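Carboxylase (Deinococcus radiodurans, PDB 5H80) probably carboxylates biotin in an ATP-dependent reaction, as the biotin carboxylase domain of a single-chain bacterial carboxylase. Local coordinates at residues Ala67-Val72 / Asp405-Thr410; Ala371-Glu376 / Thr455-Leu460; Val391-Pro396 / Gln449-Ser454. All coordinates share one frame; numbering follows the deposited sequence.

Interaction 1. Residues Ala67-Val72 / Asp405-Thr410; sequences AGSLHV and DTFVTT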
# COMPACT_ATOMS: atom_id res chain seq x y z
N ALA A 67 3.38 26.45 -8.71
CA ALA A 67 2.52 25.99 -9.77
C ALA A 67 2.82 24.57 -10.34
O ALA A 67 1.93 23.94 -10.89
CB ALA A 67 2.37 27.05 -10.88
N GLY A 68 3.99 24.05 -10.09
CA GLY A 68 4.39 22.72 -10.66
C GLY A 68 4.04 21.56 -9.70
O GLY A 68 4.10 20.42 -10.07
N SER A 69 3.60 21.92 -8.55
CA SER A 69 3.08 20.99 -7.52
C SER A 69 1.99 20.10 -8.11
O SER A 69 1.07 20.51 -8.81
CB SER A 69 2.58 21.67 -6.26
OG SER A 69 1.91 20.63 -5.42
N LEU A 70 2.02 18.81 -7.72
CA LEU A 70 0.95 17.86 -8.11
C LEU A 70 -0.42 18.22 -7.69
O LEU A 70 -1.38 17.94 -8.42
CB LEU A 70 1.29 16.38 -7.67
CG LEU A 70 0.27 15.30 -8.05
CD1 LEU A 70 0.19 15.10 -9.55
CD2 LEU A 70 0.74 13.95 -7.41
N HIS A 71 -0.56 18.95 -6.56
CA HIS A 71 -1.90 19.39 -6.14
C HIS A 71 -2.66 20.32 -7.13
O HIS A 71 -3.86 20.33 -7.12
CB HIS A 71 -1.80 19.96 -4.75
CG HIS A 71 -1.59 21.45 -4.64
ND1 HIS A 71 -0.35 22.07 -4.60
CD2 HIS A 71 -2.52 22.43 -4.53
CE1 HIS A 71 -0.53 23.38 -4.51
NE2 HIS A 71 -1.83 23.63 -4.46
N VAL A 72 -1.89 20.99 -7.97
CA VAL A 72 -2.47 21.80 -9.04
C VAL A 72 -3.26 20.94 -10.05
O VAL A 72 -4.53 21.01 -10.12
CB VAL A 72 -1.37 22.66 -9.65
CG1 VAL A 72 -1.93 23.45 -10.84
CG2 VAL A 72 -0.76 23.62 -8.64
N ASP A 405 3.48 9.29 -0.11
CA ASP A 405 2.60 10.43 -0.27
C ASP A 405 3.54 11.66 -0.57
O ASP A 405 4.39 12.07 0.28
CB ASP A 405 1.68 10.76 0.95
CG ASP A 405 0.56 9.75 1.16
OD1 ASP A 405 0.69 8.58 0.69
OD2 ASP A 405 -0.48 10.13 1.69
N THR A 406 3.34 12.23 -1.76
CA THR A 406 4.16 13.36 -2.24
C THR A 406 3.25 14.28 -3.14
O THR A 406 2.13 13.99 -3.47
CB THR A 406 5.44 12.85 -2.95
OG1 THR A 406 6.41 13.89 -3.29
CG2 THR A 406 5.09 12.04 -4.18
N PHE A 407 3.90 15.39 -3.53
CA PHE A 407 3.49 16.39 -4.46
C PHE A 407 4.53 16.65 -5.61
O PHE A 407 4.25 17.36 -6.57
CB PHE A 407 3.19 17.70 -3.70
CG PHE A 407 4.39 18.32 -3.25
CD1 PHE A 407 4.92 19.49 -3.92
CD2 PHE A 407 5.05 17.88 -2.13
CE1 PHE A 407 6.10 20.06 -3.47
CE2 PHE A 407 6.17 18.49 -1.67
CZ PHE A 407 6.73 19.56 -2.33
N VAL A 408 5.68 16.02 -5.50
CA VAL A 408 6.97 16.28 -6.28
C VAL A 408 6.87 15.45 -7.56
O VAL A 408 6.44 14.28 -7.59
CB VAL A 408 8.26 16.07 -5.48
CG1 VAL A 408 9.48 16.34 -6.35
CG2 VAL A 408 8.28 16.98 -4.25
N THR A 409 7.12 16.10 -8.71
CA THR A 409 7.42 15.32 -9.92
C THR A 409 8.69 15.88 -10.56
O THR A 409 9.23 16.95 -10.14
CB THR A 409 6.31 15.33 -10.98
OG1 THR A 409 5.99 16.69 -11.30
CG2 THR A 409 5.06 14.59 -10.49
N THR A 410 9.17 15.18 -11.60
CA THR A 410 10.41 15.59 -12.26
C THR A 410 10.30 17.01 -12.83
O THR A 410 9.28 17.38 -13.46
CB THR A 410 10.81 14.53 -13.30
OG1 THR A 410 10.94 13.28 -12.63
CG2 THR A 410 12.13 14.86 -13.94
O HOH W 1 5.29 18.31 -8.89
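Leu-70 N donates to Phe-407 O over 2.9 Å, and Leu-70 CB rests 3.3 Å from Phe-407 O, its side chain also packing on Val-45 of helix 42-53. Around this bond the packing is close: Ser-69 OG lies 3.6 Å from Phe-407 CD1, meeting the ring obliquely. The hydroxyl suits its place because it serves the ring and the backbone of one histidine: with OG anti to the backbone N (chi1 172°), it is hydrogen-bonded in the ring plane to His-71 ND1 at 2.8 Å and accepts from His-71 N. Ser-69 holds the N-cap position of the short helix 70-74, and this second bond caps it; Leu-70 N to Phe-407 O ties that helix start to the loop after strand 402-406. An alanine in place of Ser-69 is likely to leave His-71 N without its capping acceptor and the imidazole freer to turn. Phe-407 has a cation-pi partner in Arg-40, and His-71 NE2 bonds Val-61 O. Toward Gly-68 and Thr-409 the fit is looser: Gly-68 O stays 4.4 Å from Thr-409 OG1, and water 1 fills in, donating to Gly-68 O and Phe-407 O and accepting weakly from Thr-409 N, while Thr-409 OG1 bonds Arg-73.

Interaction 2. Residues Ala371-Glu376 / Thr455-Leu460; sequences ARVNME and TNLAFL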
# COMPACT_ATOMS: atom_id res chain seq x y z
N ALA A 371 8.68 7.65 7.40
CA ALA A 371 9.87 8.51 7.46
C ALA A 371 9.56 9.80 6.60
O ALA A 371 9.03 9.72 5.52
CB ALA A 371 11.07 7.84 6.99
N ARG A 372 9.89 11.00 7.15
CA ARG A 372 9.77 12.21 6.35
C ARG A 372 11.09 12.48 5.52
O ARG A 372 12.21 12.74 6.10
CB ARG A 372 9.52 13.31 7.36
CG ARG A 372 8.22 13.11 8.25
CD ARG A 372 7.77 14.44 8.95
NE ARG A 372 6.70 14.23 9.97
CZ ARG A 372 6.04 15.22 10.60
NH1 ARG A 372 6.20 16.47 10.22
NH2 ARG A 372 5.15 14.96 11.54
N VAL A 373 10.96 12.41 4.21
CA VAL A 373 12.03 12.79 3.26
C VAL A 373 12.08 14.27 3.01
O VAL A 373 11.06 14.81 2.50
CB VAL A 373 11.98 11.94 2.02
CG1 VAL A 373 13.17 12.22 1.13
CG2 VAL A 373 11.88 10.46 2.43
N ASN A 374 13.13 14.92 3.50
CA ASN A 374 13.25 16.38 3.42
C ASN A 374 14.40 16.83 2.48
O ASN A 374 15.39 16.14 2.33
CB ASN A 374 13.40 17.07 4.77
CG ASN A 374 12.34 16.76 5.82
OD1 ASN A 374 11.13 16.77 5.54
ND2 ASN A 374 12.77 16.63 7.07
N MET A 375 14.25 18.01 1.91
CA MET A 375 15.31 18.72 1.19
C MET A 375 16.08 19.42 2.28
O MET A 375 15.56 20.33 2.91
CB MET A 375 14.63 19.70 0.22
CG MET A 375 15.58 20.39 -0.70
SD MET A 375 14.60 21.25 -1.92
CE MET A 375 15.95 22.21 -2.67
N GLU A 376 17.28 18.94 2.56
CA GLU A 376 18.18 19.46 3.63
C GLU A 376 19.27 18.45 3.93
O GLU A 376 20.15 18.25 3.11
CB GLU A 376 17.47 19.79 4.96
CG GLU A 376 16.93 18.58 5.73
CD GLU A 376 15.78 18.92 6.70
OE1 GLU A 376 15.46 18.02 7.56
OE2 GLU A 376 15.19 20.04 6.60
N THR A 455 19.00 15.95 0.01
CA THR A 455 18.05 15.36 0.95
C THR A 455 18.67 14.74 2.25
O THR A 455 19.89 14.47 2.38
CB THR A 455 17.16 14.25 0.28
OG1 THR A 455 17.84 12.99 0.22
CG2 THR A 455 16.60 14.65 -1.09
N ASN A 456 17.74 14.40 3.14
CA ASN A 456 17.99 13.65 4.35
C ASN A 456 18.01 12.11 4.16
O ASN A 456 18.04 11.39 5.11
CB ASN A 456 17.15 14.13 5.55
CG ASN A 456 15.68 13.74 5.46
OD1 ASN A 456 15.23 13.32 4.40
ND2 ASN A 456 14.93 13.93 6.52
N LEU A 457 17.97 11.60 2.95
CA LEU A 457 17.91 10.15 2.81
C LEU A 457 19.02 9.36 3.50
O LEU A 457 18.74 8.36 4.19
CB LEU A 457 17.73 9.70 1.39
CG LEU A 457 16.41 9.97 0.71
CD1 LEU A 457 16.66 9.95 -0.76
CD2 LEU A 457 15.35 8.89 1.04
N ALA A 458 20.25 9.83 3.43
CA ALA A 458 21.35 9.17 4.23
C ALA A 458 21.19 9.26 5.70
O ALA A 458 21.49 8.32 6.42
CB ALA A 458 22.75 9.70 3.82
N PHE A 459 20.77 10.42 6.19
CA PHE A 459 20.52 10.58 7.59
C PHE A 459 19.42 9.65 8.18
O PHE A 459 19.63 9.04 9.22
CB PHE A 459 20.28 11.99 7.86
CG PHE A 459 20.22 12.31 9.32
CD1 PHE A 459 21.41 12.53 10.03
CD2 PHE A 459 19.04 12.42 9.99
CE1 PHE A 459 21.39 12.83 11.38
CE2 PHE A 459 19.04 12.68 11.33
CZ PHE A 459 20.18 12.91 12.04
N LEU A 460 18.34 9.47 7.40
CA LEU A 460 17.21 8.54 7.67
C LEU A 460 17.72 7.13 7.75
O LEU A 460 17.38 6.47 8.72
CB LEU A 460 16.12 8.67 6.57
CG LEU A 460 15.25 9.95 6.76
CD1 LEU A 460 14.26 10.18 5.61
CD2 LEU A 460 14.58 10.21 8.08
O HOH W 2 16.36 15.35 8.63
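Asn-374 N reaches Asn-456 OD1 in a nearly straight bond of 2.8 Å (169° at the hydrogen), the donor standing well above the carbonyl plane. The other half of the same amide is gripped as well: Asn-456 ND2 gives one hydrogen to Arg-372 O at 3.0 Å, almost in its own amide plane, and is also bonded to water 2, which donates in turn to Glu-376 OE1. Asparagine suits this place because its short amide presents an acceptor and a donor to the backbone of strand 367-374, and a chi1 of 74°, setting CG between the backbone N and the carbonyl carbon, turns it that way. Asn-456 N closes the grip by donating to Asn-374 O. Although Asn-456 holds the N-cap position of helix 457-465, its amide is spent on the strand; Thr-455 OG1 instead accepts from Leu-457 N in an ST turn.

Below the amide the contact becomes apolar. Val-373 CG1 lies against Leu-457 CG at 4.0 Å, while Val-373 CG2 reaches Leu-460 CD1 at the same distance and also the CD2 of Leu-457. Ala-371 CB, small enough to admit the helix, lies 4.2 Å from Leu-460 CD1. On the strand's flank Arg-372 forms salt bridges with Glu-268 and Glu-324. Three hydrogen bonds thus fix the start of the helix against the sheet, and the leucines of its first turn carry the hold onward without any polar bond.

Interaction 3. Residues Val391-Pro396 / Gln449-Ser454; sequences VQTFTP and QIAGVS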
# COMPACT_ATOMS: atom_id res chain seq x y z
N VAL A 391 14.47 19.59 -9.18
CA VAL A 391 14.44 18.17 -9.10
C VAL A 391 14.58 17.49 -10.44
O VAL A 391 13.75 17.65 -11.34
CB VAL A 391 13.17 17.72 -8.36
CG1 VAL A 391 12.95 16.24 -8.55
CG2 VAL A 391 13.34 18.15 -6.89
N GLN A 392 15.68 16.73 -10.60
CA GLN A 392 16.02 16.12 -11.89
C GLN A 392 15.66 14.69 -12.11
O GLN A 392 15.33 14.29 -13.24
CB GLN A 392 17.54 16.34 -12.21
CG GLN A 392 17.77 17.76 -12.70
CD GLN A 392 19.13 18.35 -12.39
OE1 GLN A 392 20.05 17.67 -11.92
NE2 GLN A 392 19.26 19.64 -12.65
N THR A 393 15.73 13.93 -11.03
CA THR A 393 15.37 12.55 -11.00
C THR A 393 14.62 12.42 -9.66
O THR A 393 15.03 12.99 -8.62
CB THR A 393 16.61 11.63 -11.02
OG1 THR A 393 17.40 11.97 -12.16
CG2 THR A 393 16.21 10.18 -11.11
N PHE A 394 13.51 11.76 -9.77
CA PHE A 394 12.64 11.55 -8.60
C PHE A 394 11.81 10.30 -8.82
O PHE A 394 10.87 10.32 -9.58
CB PHE A 394 11.74 12.80 -8.40
CG PHE A 394 11.09 12.85 -7.05
CD1 PHE A 394 11.78 13.31 -5.92
CD2 PHE A 394 9.77 12.40 -6.89
CE1 PHE A 394 11.16 13.39 -4.68
CE2 PHE A 394 9.15 12.44 -5.62
CZ PHE A 394 9.85 12.96 -4.53
N THR A 395 12.16 9.19 -8.16
CA THR A 395 11.56 7.88 -8.42
C THR A 395 11.45 7.26 -7.02
O THR A 395 12.39 6.68 -6.51
CB THR A 395 12.39 7.01 -9.34
OG1 THR A 395 12.67 7.78 -10.53
CG2 THR A 395 11.64 5.77 -9.71
N PRO A 396 10.31 7.52 -6.39
CA PRO A 396 10.11 7.01 -5.00
C PRO A 396 10.02 5.49 -5.00
O PRO A 396 9.74 4.89 -6.03
CB PRO A 396 8.77 7.66 -4.57
CG PRO A 396 8.65 8.85 -5.45
CD PRO A 396 9.20 8.41 -6.80
N GLN A 449 15.37 7.38 -5.47
CA GLN A 449 16.35 8.05 -6.41
C GLN A 449 15.89 9.47 -6.48
O GLN A 449 14.77 9.71 -6.91
CB GLN A 449 16.23 7.48 -7.81
CG GLN A 449 16.48 6.02 -8.00
CD GLN A 449 16.56 5.66 -9.46
OE1 GLN A 449 17.53 5.98 -10.14
NE2 GLN A 449 15.53 4.99 -9.96
N ILE A 450 16.67 10.37 -5.90
CA ILE A 450 16.50 11.76 -6.05
C ILE A 450 17.82 12.35 -6.60
O ILE A 450 18.88 12.06 -6.06
CB ILE A 450 16.13 12.43 -4.70
CG1 ILE A 450 14.93 11.68 -4.10
CG2 ILE A 450 15.77 13.90 -4.90
CD1 ILE A 450 14.46 12.21 -2.77
N ALA A 451 17.71 13.15 -7.65
CA ALA A 451 18.84 13.97 -8.17
C ALA A 451 18.41 15.43 -8.41
O ALA A 451 17.26 15.68 -8.81
CB ALA A 451 19.38 13.33 -9.44
N GLY A 452 19.35 16.36 -8.14
CA GLY A 452 19.20 17.82 -8.39
C GLY A 452 19.05 18.65 -7.12
O GLY A 452 19.32 19.82 -7.18
N VAL A 453 18.57 18.06 -5.99
CA VAL A 453 18.51 18.75 -4.68
C VAL A 453 19.11 17.88 -3.58
O VAL A 453 19.17 16.66 -3.76
CB VAL A 453 17.02 19.07 -4.30
CG1 VAL A 453 16.43 19.96 -5.32
CG2 VAL A 453 16.17 17.79 -4.19
N SER A 454 19.56 18.45 -2.45
CA SER A 454 20.08 17.58 -1.41
C SER A 454 18.89 17.15 -0.52
O SER A 454 17.98 17.96 -0.28
CB SER A 454 21.19 18.21 -0.57
OG SER A 454 22.29 18.49 -1.42
O HOH W 3 13.99 5.38 -12.00
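The Phe-394 ring has Ile-450 beside it, pointing the same way: CD1 of Phe-394 is 4.0 Å from Ile-450 CG1, which approaches the ring obliquely, and Phe-448 and the ring pack edge-to-face. The two residues Phe-394 and Ile-450 form the non-hydrogen-bonded pair of a two-stranded antiparallel sheet, 393-395 with 449-451, whose directions differ by 163°. CG of Phe-394 stands anti to the backbone N (chi1 -164°), which carries the ring to the side of Ile-450, where Val-408 and Thr-406 also touch it. Phe-394 and Ile-450 suit this side, where the ring is buried against Val-408 and Thr-406.

The other face holds Thr-393 with Ala-451 and Thr-395 with Gln-449, both hydrogen-bonded pairs. Alanine's single methyl lets Thr-393 CB come within 3.6 Å of Ala-451 CB. Gln-449 extends alongside Thr-395 until its NE2 is 3.8 Å from Thr-395 CB; that nitrogen bonds Thr-409 of the second subunit and, weakly, water 3, so the Thr-395 and Gln-449 end of this face meets the second subunit.

Regular pairing breaks at a classic beta bulge, where Gln-392 and Thr-393 both face Ala-451. Gly-452 follows with phi at 109°, a backbone setting in which a CB would jam against the preceding carbonyl and also clash with Gln-392 N; glycine avoids both. Beyond it Val-391 CG2 packs 3.9 Å from Val-453 CG1, two compact branched chains crossing at an angle. In the bulge itself Ala-451 O takes two donors from the same face of its plane, Gln-392 N at 2.6 Å and Thr-393 N at 3.2 Å.

In the fold
Interaction 1 joins the N-terminal and C-terminal family regions, whereas interactions 2 and 3 lie wholly within the C-terminal one. Interactions 1 and 2 both reach the antiparallel sheet containing strands 367-374 and 402-406, with centres about 18 Å apart and nearest atoms about 7 Å apart. Interaction 3 touches each of them. Val-408 CB sits 3.6 Å from Phe-394 CZ, joining it to interaction 1, and Thr-455 CG2 lies 3.7 Å from Ile-450 CD1, joining it to interaction 2, where Glu-376 N and Ser-454 O also make a probable hydrogen bond. Interactions 1 and 3 both touch the second subunit; interaction 2 has no contact with it.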